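Long-range contacts in RNase III (Scheffersomyces stipitis, PDB 7DEY), which is a yeast Dicer of the ribonuclease III family that processes stem-loop RNA, probably cutting double-stranded RNA endonucleolytically to leave 5'-phosphomonoester ends: residues Ile58-Phe63 and Leu148-Lys152; His178-Val184 and Val195-Met199. All coordinates share one frame. Residues are numbered along the deposited sequence.

Contact 1. Residues Ile58-Phe63 and Leu148-Lys152; sequences IIYDKF and LEAFK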
loop_
_atom_site.group_PDB
_atom_site.type_symbol
_atom_site.label_atom_id
_atom_site.label_comp_id
_atom_site.label_asym_id
_atom_site.label_seq_id
_atom_site.Cartn_x
_atom_site.Cartn_y
_atom_site.Cartn_z
ATOM N N ILE C 58 7.823 13.618 4.182
ATOM C CA ILE C 58 7.941 13.090 2.828
ATOM C C ILE C 58 6.679 13.384 2.006
ATOM O O ILE C 58 6.752 13.951 0.913
ATOM C CB ILE C 58 8.273 11.589 2.883
ATOM C CG1 ILE C 58 9.669 11.398 3.493
ATOM C CG2 ILE C 58 8.146 10.941 1.511
ATOM C CD1 ILE C 58 9.875 10.075 4.194
ATOM N N ILE C 59 5.498 13.053 2.526
ATOM C CA ILE C 59 4.297 13.287 1.722
ATOM C C ILE C 59 4.014 14.782 1.570
ATOM O O ILE C 59 3.629 15.234 0.488
ATOM C CB ILE C 59 3.072 12.546 2.294
ATOM C CG1 ILE C 59 2.772 13.008 3.717
ATOM C CG2 ILE C 59 3.251 11.039 2.187
ATOM C CD1 ILE C 59 1.360 12.654 4.154
ATOM N N TYR C 60 4.173 15.566 2.644
ATOM C CA TYR C 60 3.933 17.008 2.548
ATOM C C TYR C 60 4.740 17.619 1.408
ATOM O O TYR C 60 4.223 18.415 0.608
ATOM C CB TYR C 60 4.300 17.680 3.871
ATOM C CG TYR C 60 3.860 19.119 4.015
ATOM C CD1 TYR C 60 4.655 20.175 3.553
ATOM C CD2 TYR C 60 2.655 19.427 4.635
ATOM C CE1 TYR C 60 4.248 21.495 3.702
ATOM C CE2 TYR C 60 2.236 20.744 4.786
ATOM C CZ TYR C 60 3.030 21.768 4.330
ATOM O OH TYR C 60 2.583 23.065 4.495
ATOM N N ASP C 61 6.010 17.228 1.314
ATOM C CA ASP C 61 6.889 17.717 0.262
ATOM C C ASP C 61 6.445 17.229 -1.123
ATOM O O ASP C 61 6.521 17.980 -2.101
ATOM C CB ASP C 61 8.316 17.271 0.602
ATOM C CG ASP C 61 9.276 17.434 -0.542
ATOM O OD1 ASP C 61 10.229 18.240 -0.388
ATOM O OD2 ASP C 61 9.095 16.750 -1.579
ATOM N N LYS C 62 5.985 15.975 -1.233
ATOM C CA LYS C 62 5.741 15.372 -2.547
ATOM C C LYS C 62 4.382 15.748 -3.122
ATOM O O LYS C 62 4.202 15.755 -4.346
ATOM C CB LYS C 62 5.853 13.847 -2.467
ATOM C CG LYS C 62 5.779 13.163 -3.815
ATOM C CD LYS C 62 6.750 11.995 -3.940
ATOM C CE LYS C 62 7.328 11.877 -5.365
ATOM N NZ LYS C 62 6.437 12.432 -6.447
ATOM N N PHE C 63 3.415 16.069 -2.278
ATOM C CA PHE C 63 2.060 16.362 -2.724
ATOM C C PHE C 63 1.661 17.748 -2.241
ATOM O O PHE C 63 0.877 17.875 -1.290
ATOM C CB PHE C 63 1.090 15.296 -2.220
ATOM C CG PHE C 63 1.468 13.901 -2.641
ATOM C CD1 PHE C 63 1.223 13.469 -3.939
ATOM C CD2 PHE C 63 2.095 13.038 -1.751
ATOM C CE1 PHE C 63 1.569 12.201 -4.345
ATOM C CE2 PHE C 63 2.447 11.764 -2.144
ATOM C CZ PHE C 63 2.175 11.341 -3.454
ATOM N N LEU C 148 4.284 5.920 -3.180
ATOM C CA LEU C 148 3.901 7.300 -3.433
ATOM C C LEU C 148 3.562 7.508 -4.892
ATOM O O LEU C 148 2.629 8.250 -5.210
ATOM C CB LEU C 148 5.000 8.265 -3.007
ATOM C CG LEU C 148 5.233 8.417 -1.499
ATOM C CD1 LEU C 148 6.112 9.641 -1.268
ATOM C CD2 LEU C 148 3.926 8.498 -0.724
ATOM N N GLU C 149 4.285 6.855 -5.798
ATOM C CA GLU C 149 3.891 6.961 -7.191
ATOM C C GLU C 149 2.520 6.349 -7.405
ATOM O O GLU C 149 1.751 6.847 -8.232
ATOM C CB GLU C 149 4.939 6.333 -8.109
ATOM C CG GLU C 149 4.919 6.884 -9.548
ATOM C CD GLU C 149 4.641 8.402 -9.636
ATOM O OE1 GLU C 149 5.174 9.183 -8.796
ATOM O OE2 GLU C 149 3.883 8.811 -10.561
ATOM N N ALA C 150 2.167 5.305 -6.643
ATOM C CA ALA C 150 0.784 4.835 -6.692
ATOM C C ALA C 150 -0.179 5.950 -6.302
ATOM O O ALA C 150 -1.203 6.151 -6.958
ATOM C CB ALA C 150 0.587 3.607 -5.810
ATOM N N PHE C 151 0.156 6.730 -5.283
ATOM C CA PHE C 151 -0.793 7.748 -4.863
ATOM C C PHE C 151 -0.790 8.938 -5.819
ATOM O O PHE C 151 -1.838 9.558 -6.041
ATOM C CB PHE C 151 -0.494 8.201 -3.438
ATOM C CG PHE C 151 -0.780 7.157 -2.387
ATOM C CD1 PHE C 151 -0.863 5.800 -2.711
ATOM C CD2 PHE C 151 -0.947 7.527 -1.061
ATOM C CE1 PHE C 151 -1.113 4.839 -1.743
ATOM C CE2 PHE C 151 -1.202 6.572 -0.085
ATOM C CZ PHE C 151 -1.282 5.227 -0.429
ATOM N N LYS C 152 0.372 9.280 -6.394
ATOM C CA LYS C 152 0.388 10.397 -7.326
ATOM C C LYS C 152 -0.554 10.135 -8.494
ATOM O O LYS C 152 -1.235 11.053 -8.977
ATOM C CB LYS C 152 1.805 10.674 -7.825
ATOM C CG LYS C 152 1.926 12.023 -8.568
ATOM C CD LYS C 152 3.121 12.795 -8.093
ATOM C CE LYS C 152 3.298 14.141 -8.778
ATOM N NZ LYS C 152 4.764 14.547 -8.751
#

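Contact 2. Residues His178-Val184 and Val195-Met199; sequences HPLYVVV and VECRM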
loop_
_atom_site.group_PDB
_atom_site.type_symbol
_atom_site.label_atom_id
_atom_site.label_comp_id
_atom_site.label_asym_id
_atom_site.label_seq_id
_atom_site.Cartn_x
_atom_site.Cartn_y
_atom_site.Cartn_z
ATOM N N HIS C 178 -33.813 20.523 -16.442
ATOM C CA HIS C 178 -32.600 19.725 -16.460
ATOM C C HIS C 178 -31.402 20.608 -16.137
ATOM O O HIS C 178 -31.450 21.827 -16.336
ATOM C CB HIS C 178 -32.396 19.027 -17.814
ATOM C CG HIS C 178 -32.420 19.946 -18.994
ATOM N ND1 HIS C 178 -31.535 20.991 -19.147
ATOM C CD2 HIS C 178 -33.210 19.959 -20.095
ATOM C CE1 HIS C 178 -31.787 21.617 -20.282
ATOM N NE2 HIS C 178 -32.799 21.012 -20.875
ATOM N N PRO C 179 -30.312 20.036 -15.628
ATOM C CA PRO C 179 -29.231 20.877 -15.105
ATOM C C PRO C 179 -28.351 21.454 -16.207
ATOM O O PRO C 179 -28.009 20.775 -17.180
ATOM C CB PRO C 179 -28.448 19.913 -14.202
ATOM C CG PRO C 179 -28.703 18.578 -14.772
ATOM C CD PRO C 179 -30.069 18.602 -15.376
ATOM N N LEU C 180 -27.996 22.730 -16.041
ATOM C CA LEU C 180 -27.104 23.452 -16.940
ATOM C C LEU C 180 -25.763 23.667 -16.256
ATOM O O LEU C 180 -25.681 23.725 -15.027
ATOM C CB LEU C 180 -27.694 24.806 -17.354
ATOM C CG LEU C 180 -29.047 24.817 -18.089
ATOM C CD1 LEU C 180 -29.147 23.657 -19.061
ATOM C CD2 LEU C 180 -30.244 24.805 -17.140
ATOM N N TYR C 181 -24.707 23.786 -17.057
ATOM C CA TYR C 181 -23.330 23.856 -16.559
ATOM C C TYR C 181 -22.688 25.157 -17.029
ATOM O O TYR C 181 -22.096 25.202 -18.109
ATOM C CB TYR C 181 -22.536 22.640 -17.027
ATOM C CG TYR C 181 -23.074 21.351 -16.460
ATOM C CD1 TYR C 181 -24.267 20.801 -16.937
ATOM C CD2 TYR C 181 -22.413 20.694 -15.424
ATOM C CE1 TYR C 181 -24.782 19.630 -16.406
ATOM C CE2 TYR C 181 -22.916 19.510 -14.892
ATOM C CZ TYR C 181 -24.100 18.987 -15.390
ATOM O OH TYR C 181 -24.611 17.829 -14.875
ATOM N N VAL C 182 -22.763 26.194 -16.202
ATOM C CA VAL C 182 -22.421 27.559 -16.595
ATOM C C VAL C 182 -21.023 27.899 -16.091
ATOM O O VAL C 182 -20.786 27.938 -14.878
ATOM C CB VAL C 182 -23.444 28.567 -16.050
ATOM C CG1 VAL C 182 -23.383 29.846 -16.851
ATOM C CG2 VAL C 182 -24.846 27.967 -16.050
ATOM N N VAL C 183 -20.109 28.184 -17.021
ATOM C CA VAL C 183 -18.756 28.591 -16.658
ATOM C C VAL C 183 -18.807 29.918 -15.911
ATOM O O VAL C 183 -19.548 30.837 -16.291
ATOM C CB VAL C 183 -17.869 28.689 -17.913
ATOM C CG1 VAL C 183 -16.393 28.776 -17.526
ATOM C CG2 VAL C 183 -18.109 27.499 -18.839
ATOM N N VAL C 184 -18.018 30.023 -14.839
ATOM C CA VAL C 184 -18.012 31.197 -13.978
ATOM C C VAL C 184 -16.700 31.968 -14.076
ATOM O O VAL C 184 -16.712 33.194 -14.211
ATOM C CB VAL C 184 -18.323 30.800 -12.520
ATOM C CG1 VAL C 184 -18.479 32.040 -11.632
ATOM C CG2 VAL C 184 -19.587 29.981 -12.488
ATOM N N VAL C 195 -16.597 25.750 -13.562
ATOM C CA VAL C 195 -17.944 25.649 -14.104
ATOM C C VAL C 195 -18.907 25.303 -12.976
ATOM O O VAL C 195 -18.551 24.590 -12.033
ATOM C CB VAL C 195 -18.009 24.588 -15.224
ATOM C CG1 VAL C 195 -19.389 24.553 -15.868
ATOM C CG2 VAL C 195 -16.915 24.840 -16.257
ATOM N N GLU C 196 -20.135 25.814 -13.074
ATOM C CA GLU C 196 -21.151 25.627 -12.048
ATOM C C GLU C 196 -22.314 24.828 -12.607
ATOM O O GLU C 196 -22.872 25.176 -13.652
ATOM C CB GLU C 196 -21.652 26.968 -11.500
ATOM C CG GLU C 196 -20.902 27.479 -10.265
ATOM C CD GLU C 196 -21.585 28.676 -9.627
ATOM O OE1 GLU C 196 -22.672 28.490 -9.036
ATOM O OE2 GLU C 196 -21.045 29.803 -9.733
ATOM N N CYS C 197 -22.688 23.772 -11.899
ATOM C CA CYS C 197 -23.793 22.897 -12.283
ATOM C C CYS C 197 -25.042 23.354 -11.540
ATOM O O CYS C 197 -25.220 23.048 -10.356
ATOM C CB CYS C 197 -23.444 21.446 -11.969
ATOM S SG CYS C 197 -24.860 20.328 -11.797
ATOM N N ARG C 198 -25.908 24.095 -12.229
ATOM C CA ARG C 198 -27.073 24.689 -11.593
ATOM C C ARG C 198 -28.342 24.043 -12.112
ATOM O O ARG C 198 -28.470 23.781 -13.308
ATOM C CB ARG C 198 -27.134 26.200 -11.827
ATOM C CG ARG C 198 -26.046 26.994 -11.112
ATOM C CD ARG C 198 -26.217 28.496 -11.322
ATOM N NE ARG C 198 -24.928 29.172 -11.451
ATOM C CZ ARG C 198 -24.678 30.133 -12.331
ATOM N NH1 ARG C 198 -25.634 30.529 -13.164
ATOM N NH2 ARG C 198 -23.480 30.691 -12.385
ATOM N N MET C 199 -29.277 23.786 -11.206
ATOM C CA MET C 199 -30.596 23.279 -11.563
ATOM C C MET C 199 -31.593 24.405 -11.282
ATOM O O MET C 199 -32.262 24.444 -10.249
ATOM C CB MET C 199 -30.888 21.953 -10.758
ATOM C CG MET C 199 -32.344 21.487 -10.644
ATOM S SD MET C 199 -32.985 20.655 -12.109
ATOM C CE MET C 199 -31.583 19.633 -12.495
#

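Contact 1. Residues Ile58-Phe63 and Leu148-Lys152
Start at Leu148, the residue that gives up most surface here: its side chain enters the gap between two helix segments whose axes approach no closer than 11.9 Å. Leu148 CD1 lies 3.7 Å from CG2 of Ile58 and 3.6 Å from CD of Lys62, while Leu148 CD2 is 3.9 Å from both CG2 of Ile59 and CE2 of Phe63. The next residue, Glu149, points its CA-to-CB bond away, yet its OE1 comes round to 4.2 Å from Lys62 NZ, too long for a salt bridge. Both segments lie on helices of the all-helical ribonuclease III domain, and within these short spans the axes run in roughly the same direction, 40° apart. Helix 68-78 packs against both segments, its Met74 touching Phe63 and Phe151. Phe151 offers its CB, 4.1 Å from Phe63 CZ, while its ring leads off and packs on Gln86 of the second subunit. At Lys152 the backbone takes part too: its CA sits 3.7 Å, and its CB 3.8 Å, from CE1 at the edge of the Phe63 ring, just where the chain leaves helix 42-62. The Lys152 side chain brings NZ to 3.5 Å from Lys62 NZ, a close approach of like charges.

Contact 2. Residues His178-Val184 and Val195-Met199
Four backbone hydrogen bonds hold these strands together, in two reciprocal pairs: Leu180 N to Arg198 O (3.0 Å) with Arg198 N to Leu180 O (2.8 Å), then Val182 N to Glu196 O (2.7 Å) with Glu196 N to Val182 O (2.9 Å). CA-H...O contacts add to them, the shortest from Tyr181 CA to Glu196 O at 3.2 Å. This is the first hairpin of the three-stranded antiparallel sheet in the double-stranded RNA-binding domain, an alpha-beta-beta-beta-alpha fold. Apolar contacts gather on the face carrying Tyr181, Val183, Val195 and Cys197, which packs against helices 164-172 and 212-224. There Tyr181 CE2 lies 3.5 Å from Cys197 CB, and Cys197 SG sits obliquely 4.3 Å from the Tyr181 ring centroid, a sulfur-aromatic contact. Beyond the paired residues, Met199 CE reaches Pro179 CD at 3.4 Å. On the face of Leu180, Val182, Glu196 and Arg198, Arg198 NE makes a weak, 3.4 Å salt-bridge hydrogen bond to Glu196 OE1, and Val182 CG2 lies over the guanidinium, 3.9 Å from Arg198 NH1.

Overall arrangement
From the N terminus the chain runs through helix 42-62 and, beyond it, a largely helical excursion of 84 residues before helix 145-156 returns to close contact 1. That long loop includes helix 68-78 and helix 134-143, both of which also touch the contact. After helix 145-156 the chain passes on to helix 164-172 and then to contact 2, where only ten residues separate the two segments. The two closures therefore follow in series, neither nesting nor crossing. Contact 1 ties helices far apart in sequence within the ribonuclease III domain, whereas contact 2 is a local pairing in the RNA-binding domain. Their centres stand 33 Å apart and their nearest atoms about 22 Å, so they do not touch.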